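Local coordinates for protein CCMAN5 (Cellulosimicrobium cellulans, PDB 2XSG) that probably hydrolyses alpha-mannosidic linkages as a calcium-containing bacterial glycoside hydrolase of family 92, at residues 347-360 and 400-412. Residues are numbered along the deposited sequence; the frame is centred on the assembly and turned at random.
Sequences YYDSWATWDDFRKF and SVPTVRWERSSVV. With B3P (2-[3-(2-hydroxy-1,1-dihydroxymethyl-ethylamino)-propylamino]-2-hydroxymethyl-propane-1,3-diol), chain D.
Trp354 and Arg405 illustrate how an arginine can be held flat by an aromatic face and a carboxylate together. The guanidinium lies flat on the indole, planes 6° apart, and CZ of Arg405 sits 3.8 Å from the centroid of the five-membered ring of Trp354, a cation-pi stack. Glu407 fixes its rotation from the side: NE of Arg405 gives a bond of 2.8 Å to OE1 of Glu407 while NH2 reaches OE2. A bend at chi3 folds the arginine alongside the tryptophan, and Glu407 CB meets the indole at its edge. NH1 of Arg405 is thereby directed, in the guanidinium plane, at O3 of the bound B3P molecule, 2.9 Å away; the same hydroxyl donates to OD1 of Asp355.

Arg408 runs beside Trp354 without stacking, its plane turned 53° from the indole. Both its NH1 and the indole NE1 bond to Gln460, and its NH2 forms a salt bridge with Asp464. Its CG packs on CD2 of Phe357. CG2 of Val412 meets CG2 of Thr353 tip to tip at 3.6 Å, while its CG1 makes an off-centre CH-pi contact with the Phe360 ring.

Backbone and hydroxyl bonds hold the loops together. Trp351 O takes N-H groups from both Val404 and Arg405, and Thr353 N returns a bond to Arg405 O, making a single beta bridge at Ala352. OG1 of Thr403 accepts the N-H of Trp351 almost straight (169°, 2.9 Å). Farther along, Ser400 OG donates to the anti lone pair of Asp349 OD2 at 2.6 Å.

Two loops, each running into a helix of the family 92 catalytic domain, thus join to line a ligand-binding pocket, with the Asp355 side chain about 4 Å from the bound calcium ion, consistent with the active-site cleft of these mannosidases.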
# COMPACT_ATOMS: atom_id res chain seq x y z
N TYR A 347 -14.41 -7.44 -8.02
CA TYR A 347 -13.17 -7.22 -8.75
C TYR A 347 -12.43 -6.03 -8.16
O TYR A 347 -12.95 -4.91 -8.09
CB TYR A 347 -13.45 -7.02 -10.25
CG TYR A 347 -12.23 -6.77 -11.09
CD1 TYR A 347 -11.36 -7.81 -11.42
CD2 TYR A 347 -11.92 -5.49 -11.54
CE1 TYR A 347 -10.22 -7.58 -12.19
CE2 TYR A 347 -10.79 -5.26 -12.33
CZ TYR A 347 -9.95 -6.32 -12.65
OH TYR A 347 -8.82 -6.09 -13.42
N TYR A 348 -11.20 -6.28 -7.72
CA TYR A 348 -10.29 -5.24 -7.26
C TYR A 348 -9.20 -4.99 -8.31
O TYR A 348 -8.85 -5.88 -9.10
CB TYR A 348 -9.67 -5.64 -5.91
CG TYR A 348 -10.72 -5.76 -4.83
CD1 TYR A 348 -11.39 -6.97 -4.59
CD2 TYR A 348 -11.08 -4.65 -4.07
CE1 TYR A 348 -12.38 -7.06 -3.61
CE2 TYR A 348 -12.06 -4.73 -3.11
CZ TYR A 348 -12.70 -5.93 -2.88
OH TYR A 348 -13.67 -5.94 -1.91
N ASP A 349 -8.68 -3.76 -8.30
CA ASP A 349 -7.65 -3.32 -9.23
C ASP A 349 -6.84 -2.21 -8.57
O ASP A 349 -7.31 -1.57 -7.61
CB ASP A 349 -8.30 -2.82 -10.52
CG ASP A 349 -7.31 -2.69 -11.68
OD1 ASP A 349 -6.12 -3.07 -11.54
OD2 ASP A 349 -7.73 -2.17 -12.74
N SER A 350 -5.63 -2.00 -9.09
CA SER A 350 -4.62 -1.02 -8.63
C SER A 350 -3.51 -1.73 -7.90
O SER A 350 -3.63 -2.03 -6.72
CB SER A 350 -5.18 0.09 -7.75
OG SER A 350 -4.19 1.08 -7.56
N TRP A 351 -2.43 -2.00 -8.60
CA TRP A 351 -1.42 -2.93 -8.11
C TRP A 351 -0.06 -2.25 -8.07
O TRP A 351 0.24 -1.41 -8.90
CB TRP A 351 -1.37 -4.14 -9.04
CG TRP A 351 -2.71 -4.83 -9.22
CD1 TRP A 351 -3.59 -4.63 -10.24
CD2 TRP A 351 -3.28 -5.82 -8.37
NE1 TRP A 351 -4.70 -5.45 -10.06
CE2 TRP A 351 -4.53 -6.19 -8.92
CE3 TRP A 351 -2.85 -6.45 -7.19
CZ2 TRP A 351 -5.35 -7.16 -8.35
CZ3 TRP A 351 -3.68 -7.41 -6.60
CH2 TRP A 351 -4.92 -7.75 -7.18
N ALA A 352 0.75 -2.59 -7.06
CA ALA A 352 2.13 -2.12 -6.96
C ALA A 352 2.92 -3.30 -6.42
O ALA A 352 3.64 -3.19 -5.43
CB ALA A 352 2.23 -0.94 -6.03
N THR A 353 2.76 -4.44 -7.09
CA THR A 353 3.13 -5.71 -6.51
C THR A 353 4.64 -5.95 -6.33
O THR A 353 5.03 -6.73 -5.46
CB THR A 353 2.39 -6.83 -7.27
OG1 THR A 353 1.01 -6.44 -7.37
CG2 THR A 353 2.49 -8.18 -6.54
N TRP A 354 5.47 -5.25 -7.11
CA TRP A 354 6.93 -5.27 -6.91
C TRP A 354 7.30 -4.82 -5.48
O TRP A 354 8.18 -5.41 -4.85
CB TRP A 354 7.61 -4.36 -7.94
CG TRP A 354 9.11 -4.45 -8.04
CD1 TRP A 354 9.82 -5.27 -8.88
CD2 TRP A 354 10.09 -3.67 -7.33
NE1 TRP A 354 11.17 -5.07 -8.71
CE2 TRP A 354 11.36 -4.08 -7.78
CE3 TRP A 354 10.01 -2.67 -6.36
CZ2 TRP A 354 12.56 -3.53 -7.28
CZ3 TRP A 354 11.19 -2.12 -5.85
CH2 TRP A 354 12.45 -2.56 -6.32
N ASP A 355 6.60 -3.79 -4.99
CA ASP A 355 6.79 -3.30 -3.62
C ASP A 355 5.99 -4.06 -2.58
O ASP A 355 6.46 -4.25 -1.46
CB ASP A 355 6.39 -1.81 -3.48
CG ASP A 355 7.06 -0.93 -4.50
OD1 ASP A 355 6.34 -0.32 -5.34
OD2 ASP A 355 8.29 -0.83 -4.45
N ASP A 356 4.77 -4.44 -2.91
CA ASP A 356 3.82 -4.80 -1.85
C ASP A 356 3.48 -6.27 -1.66
O ASP A 356 2.61 -6.58 -0.84
CB ASP A 356 2.54 -3.97 -1.97
CG ASP A 356 1.59 -4.48 -3.03
OD1 ASP A 356 1.88 -5.52 -3.67
OD2 ASP A 356 0.55 -3.81 -3.23
N PHE A 357 4.13 -7.15 -2.41
CA PHE A 357 3.67 -8.55 -2.50
C PHE A 357 3.48 -9.26 -1.15
O PHE A 357 2.56 -10.06 -1.02
CB PHE A 357 4.53 -9.39 -3.49
CG PHE A 357 5.94 -9.69 -3.01
CD1 PHE A 357 6.24 -10.93 -2.40
CD2 PHE A 357 6.98 -8.80 -3.24
CE1 PHE A 357 7.55 -11.23 -1.98
CE2 PHE A 357 8.30 -9.09 -2.82
CZ PHE A 357 8.58 -10.31 -2.19
N ARG A 358 4.31 -8.96 -0.16
CA ARG A 358 4.16 -9.62 1.15
C ARG A 358 2.90 -9.21 1.92
O ARG A 358 2.50 -9.89 2.86
CB ARG A 358 5.37 -9.36 2.04
CG ARG A 358 6.57 -10.22 1.72
CD ARG A 358 7.55 -10.26 2.91
NE ARG A 358 8.54 -11.32 2.74
CZ ARG A 358 9.55 -11.24 1.89
NH1 ARG A 358 9.71 -10.15 1.15
NH2 ARG A 358 10.40 -12.25 1.77
N LYS A 359 2.29 -8.09 1.54
CA LYS A 359 1.13 -7.58 2.29
C LYS A 359 -0.08 -8.51 2.16
O LYS A 359 -0.86 -8.67 3.12
CB LYS A 359 0.79 -6.12 1.90
CG LYS A 359 -0.12 -5.98 0.69
CD LYS A 359 -0.44 -4.53 0.37
CE LYS A 359 -1.54 -4.46 -0.67
NZ LYS A 359 -1.53 -3.16 -1.45
N PHE A 360 -0.23 -9.12 0.98
CA PHE A 360 -1.37 -9.97 0.71
C PHE A 360 -1.37 -11.18 1.64
O PHE A 360 -2.44 -11.60 2.10
CB PHE A 360 -1.39 -10.41 -0.76
CG PHE A 360 -1.58 -9.27 -1.73
CD1 PHE A 360 -2.84 -8.75 -1.98
CD2 PHE A 360 -0.49 -8.70 -2.37
CE1 PHE A 360 -3.03 -7.67 -2.85
CE2 PHE A 360 -0.67 -7.63 -3.27
CZ PHE A 360 -1.94 -7.13 -3.50
N SER A 400 -8.22 0.27 -15.52
CA SER A 400 -9.57 0.66 -15.06
C SER A 400 -9.56 1.64 -13.90
O SER A 400 -10.58 2.29 -13.62
CB SER A 400 -10.43 -0.58 -14.73
OG SER A 400 -10.06 -1.19 -13.51
N VAL A 401 -8.41 1.74 -13.22
CA VAL A 401 -8.18 2.62 -12.06
C VAL A 401 -6.70 3.01 -12.10
O VAL A 401 -5.91 2.32 -12.75
CB VAL A 401 -8.46 1.90 -10.72
CG1 VAL A 401 -9.93 1.49 -10.59
CG2 VAL A 401 -7.54 0.68 -10.56
N PRO A 402 -6.30 4.11 -11.40
CA PRO A 402 -4.88 4.39 -11.32
C PRO A 402 -4.17 3.17 -10.76
O PRO A 402 -4.69 2.49 -9.87
CB PRO A 402 -4.78 5.57 -10.34
CG PRO A 402 -6.12 5.80 -9.81
CD PRO A 402 -7.11 5.13 -10.71
N THR A 403 -3.00 2.88 -11.31
CA THR A 403 -2.29 1.65 -10.96
C THR A 403 -0.78 1.85 -11.12
O THR A 403 -0.32 2.89 -11.61
CB THR A 403 -2.82 0.47 -11.79
OG1 THR A 403 -2.40 -0.77 -11.21
CG2 THR A 403 -2.35 0.58 -13.27
N VAL A 404 0.01 0.88 -10.68
CA VAL A 404 1.46 1.08 -10.65
C VAL A 404 2.21 0.02 -11.45
O VAL A 404 2.67 0.30 -12.54
CB VAL A 404 2.00 1.14 -9.21
CG1 VAL A 404 3.48 1.57 -9.21
CG2 VAL A 404 1.15 2.09 -8.36
N ARG A 405 2.33 -1.19 -10.91
CA ARG A 405 3.23 -2.21 -11.47
C ARG A 405 2.84 -3.60 -10.96
O ARG A 405 2.13 -3.72 -9.96
CB ARG A 405 4.70 -1.87 -11.14
CG ARG A 405 5.05 -1.90 -9.64
CD ARG A 405 6.45 -1.37 -9.35
NE ARG A 405 7.51 -1.98 -10.15
CZ ARG A 405 8.80 -1.66 -10.09
NH1 ARG A 405 9.21 -0.75 -9.23
NH2 ARG A 405 9.68 -2.28 -10.86
N TRP A 406 3.29 -4.65 -11.66
CA TRP A 406 2.68 -5.98 -11.49
C TRP A 406 3.66 -7.11 -11.22
O TRP A 406 3.25 -8.25 -11.08
CB TRP A 406 1.81 -6.32 -12.71
CG TRP A 406 0.81 -5.24 -13.05
CD1 TRP A 406 -0.46 -5.10 -12.54
CD2 TRP A 406 1.00 -4.14 -13.95
NE1 TRP A 406 -1.07 -3.98 -13.07
CE2 TRP A 406 -0.20 -3.38 -13.95
CE3 TRP A 406 2.07 -3.73 -14.77
CZ2 TRP A 406 -0.36 -2.23 -14.72
CZ3 TRP A 406 1.91 -2.58 -15.55
CH2 TRP A 406 0.71 -1.84 -15.51
N GLU A 407 4.95 -6.80 -11.12
CA GLU A 407 5.94 -7.83 -10.83
C GLU A 407 5.62 -8.54 -9.52
O GLU A 407 5.09 -7.92 -8.61
CB GLU A 407 7.36 -7.25 -10.74
CG GLU A 407 7.86 -6.55 -12.00
CD GLU A 407 7.71 -5.04 -11.93
OE1 GLU A 407 6.84 -4.53 -11.20
OE2 GLU A 407 8.48 -4.35 -12.64
N ARG A 408 5.97 -9.83 -9.43
CA ARG A 408 5.73 -10.67 -8.24
C ARG A 408 4.29 -11.16 -8.14
O ARG A 408 3.96 -11.88 -7.18
CB ARG A 408 6.14 -9.99 -6.91
CG ARG A 408 7.56 -9.39 -6.82
CD ARG A 408 8.69 -10.39 -7.01
NE ARG A 408 9.10 -10.50 -8.41
CZ ARG A 408 9.93 -9.67 -9.04
NH1 ARG A 408 10.46 -8.63 -8.41
NH2 ARG A 408 10.22 -9.87 -10.33
N SER A 409 3.44 -10.80 -9.10
CA SER A 409 2.05 -11.33 -9.12
C SER A 409 2.02 -12.86 -9.02
O SER A 409 1.12 -13.41 -8.39
CB SER A 409 1.30 -10.90 -10.39
OG SER A 409 0.99 -9.51 -10.38
N SER A 410 2.97 -13.55 -9.66
CA SER A 410 3.01 -15.03 -9.62
C SER A 410 3.15 -15.55 -8.19
O SER A 410 2.65 -16.63 -7.85
CB SER A 410 4.13 -15.60 -10.50
OG SER A 410 5.42 -15.38 -9.93
N VAL A 411 3.83 -14.77 -7.36
CA VAL A 411 4.07 -15.13 -5.96
C VAL A 411 2.78 -14.97 -5.18
O VAL A 411 2.45 -15.83 -4.36
CB VAL A 411 5.20 -14.26 -5.36
CG1 VAL A 411 5.39 -14.54 -3.85
CG2 VAL A 411 6.53 -14.50 -6.14
N VAL A 412 2.05 -13.89 -5.45
CA VAL A 412 0.79 -13.61 -4.77
C VAL A 412 -0.27 -14.68 -5.09
O VAL A 412 -1.01 -15.13 -4.20
CB VAL A 412 0.25 -12.19 -5.14
CG1 VAL A 412 -1.06 -11.91 -4.43
CG2 VAL A 412 1.31 -11.10 -4.81
C1 B3P D . 10.59 4.08 -9.08
C2 B3P D . 9.69 2.98 -8.52
C3 B3P D . 11.93 4.20 -8.36
N2 B3P D . 8.82 3.39 -7.41
C8 B3P D . 7.37 3.26 -7.44
C9 B3P D . 6.82 3.43 -6.02
C10 B3P D . 6.79 4.33 -8.36
C11 B3P D . 6.98 1.88 -8.00
O1 B3P D . 5.42 3.79 -6.04
O2 B3P D . 7.21 5.60 -7.86
O3 B3P D . 7.71 0.84 -7.34
O HOH W 1 -0.18 -7.21 -9.58
O HOH W 2 10.36 -7.17 -5.81